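Local coordinates for BH1328 protein (Bacillus halodurans, PDB 2O5A), which probably acts as a ribosomal silencing factor, binding ribosomal protein uL14 and blocking subunit association so that translation is repressed, at residues Ile39-Ser44 against Arg95-Leu100. Residues are numbered along the deposited sequence; the frame is centred on the assembly and turned at random.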
# COMPACT_ATOMS: atom_id res chain seq x y z
N ILE A 39 0.21 3.52 11.58
CA ILE A 39 -0.60 4.45 10.81
C ILE A 39 -1.32 5.50 11.65
O ILE A 39 -1.76 5.24 12.77
CB ILE A 39 -1.63 3.70 9.96
CG1 ILE A 39 -0.92 2.48 9.36
CG2 ILE A 39 -2.25 4.63 8.92
CD1 ILE A 39 -1.73 1.61 8.51
N CYS A 40 -1.43 6.68 11.08
CA CYS A 40 -2.08 7.81 11.73
C CYS A 40 -2.24 8.90 10.69
O CYS A 40 -1.80 8.76 9.55
CB CYS A 40 -1.24 8.30 12.90
SG CYS A 40 0.39 8.92 12.43
N HIS A 41 -2.86 10.01 11.09
CA HIS A 41 -3.05 11.10 10.16
C HIS A 41 -3.10 12.46 10.84
O HIS A 41 -3.30 12.57 12.05
CB HIS A 41 -4.35 10.88 9.37
CG HIS A 41 -5.59 11.20 10.14
ND1 HIS A 41 -5.86 12.45 10.64
CD2 HIS A 41 -6.64 10.42 10.50
CE1 HIS A 41 -7.02 12.44 11.26
NE2 HIS A 41 -7.52 11.22 11.19
N GLY A 42 -2.90 13.49 10.03
CA GLY A 42 -2.94 14.86 10.52
C GLY A 42 -4.12 15.53 9.86
O GLY A 42 -4.61 15.04 8.84
N ASN A 43 -4.58 16.64 10.42
CA ASN A 43 -5.73 17.34 9.86
C ASN A 43 -5.34 18.45 8.89
O ASN A 43 -6.20 19.11 8.31
CB ASN A 43 -6.59 17.91 10.98
CG ASN A 43 -7.06 16.83 11.95
OD1 ASN A 43 -7.52 15.77 11.53
ND2 ASN A 43 -6.95 17.11 13.24
N SER A 44 -4.04 18.66 8.73
CA SER A 44 -3.53 19.68 7.82
C SER A 44 -2.11 19.28 7.44
O SER A 44 -1.50 18.46 8.11
CB SER A 44 -3.50 21.05 8.51
OG SER A 44 -2.47 21.11 9.49
N ARG A 95 -6.58 10.01 -0.03
CA ARG A 95 -7.42 8.88 -0.44
C ARG A 95 -6.82 7.50 -0.16
O ARG A 95 -7.53 6.60 0.27
CB ARG A 95 -7.77 8.99 -1.93
CG ARG A 95 -8.69 10.15 -2.26
CD ARG A 95 -9.37 9.95 -3.61
NE ARG A 95 -8.44 10.05 -4.73
CZ ARG A 95 -8.78 9.87 -6.00
NH1 ARG A 95 -10.04 9.58 -6.32
NH2 ARG A 95 -7.88 10.00 -6.96
N ALA A 96 -5.53 7.34 -0.41
CA ALA A 96 -4.87 6.06 -0.17
C ALA A 96 -4.99 5.69 1.30
O ALA A 96 -4.75 4.55 1.69
CB ALA A 96 -3.41 6.13 -0.58
N TYR A 97 -5.37 6.68 2.11
CA TYR A 97 -5.52 6.50 3.55
C TYR A 97 -6.83 5.79 3.89
O TYR A 97 -6.99 5.24 4.97
CB TYR A 97 -5.46 7.87 4.23
CG TYR A 97 -5.75 7.85 5.72
CD1 TYR A 97 -5.05 7.00 6.57
CD2 TYR A 97 -6.70 8.71 6.27
CE1 TYR A 97 -5.30 6.99 7.94
CE2 TYR A 97 -6.96 8.71 7.64
CZ TYR A 97 -6.25 7.84 8.46
OH TYR A 97 -6.51 7.82 9.81
N TYR A 98 -7.77 5.81 2.95
CA TYR A 98 -9.06 5.16 3.15
C TYR A 98 -9.15 3.87 2.34
O TYR A 98 -10.14 3.14 2.40
CB TYR A 98 -10.20 6.11 2.79
CG TYR A 98 -10.23 7.36 3.64
CD1 TYR A 98 -9.53 8.50 3.25
CD2 TYR A 98 -10.91 7.38 4.86
CE1 TYR A 98 -9.51 9.64 4.06
CE2 TYR A 98 -10.89 8.51 5.67
CZ TYR A 98 -10.19 9.63 5.27
OH TYR A 98 -10.17 10.75 6.08
N ASN A 99 -8.10 3.60 1.58
CA ASN A 99 -8.01 2.40 0.75
C ASN A 99 -6.87 1.56 1.31
O ASN A 99 -6.46 0.56 0.71
CB ASN A 99 -7.72 2.77 -0.70
CG ASN A 99 -8.94 3.33 -1.41
OD1 ASN A 99 -8.84 3.85 -2.52
ND2 ASN A 99 -10.10 3.22 -0.78
N LEU A 100 -6.37 1.97 2.46
CA LEU A 100 -5.28 1.28 3.13
C LEU A 100 -5.79 -0.09 3.58
O LEU A 100 -5.05 -0.88 4.16
CB LEU A 100 -4.82 2.10 4.33
CG LEU A 100 -3.32 2.29 4.49
CD1 LEU A 100 -2.69 2.65 3.15
CD2 LEU A 100 -3.05 3.37 5.51
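Arg95 O is gripped by two backbone N-H groups, Tyr98 N at 2.8 Å and, weakly, Asn99 N at 3.3 Å; they tighten the turn from which Tyr97 reaches the strand. With CG anti to the backbone N (chi1 174°), the long side chain of Tyr97 carries its flat ring to the strand. His41 crosses it at about a right angle: its CB makes an off-centre CH-pi contact 4.1 Å from the Tyr97 ring centroid, and the two rings meet obliquely, planes at 74°. Histidine suits this place because its ND1 can also bond, weakly, to Gly42 O. Ile39, whose beta-branch suits an extended strand, sets CG2 at the edge of the Tyr97 ring, 4.0 Å from Tyr97 CE1, while Ile39 CD1 meets Leu100 CD2 tip to tip at 3.7 Å; a branched, apolar leucine fits beside Ile39 and Phe90. An alanine at Tyr97 would remove the ring and probably loosen the loop from Ile39 and His41. Ser44, short and hydroxylated, N-caps helix 45-61 through Gln47 N. Strand 36-42 runs between antiparallel 22-26 and parallel 85-91, whose Phe90 also meets Tyr97; thus the loop after strand 85-91 folds back onto the sheet.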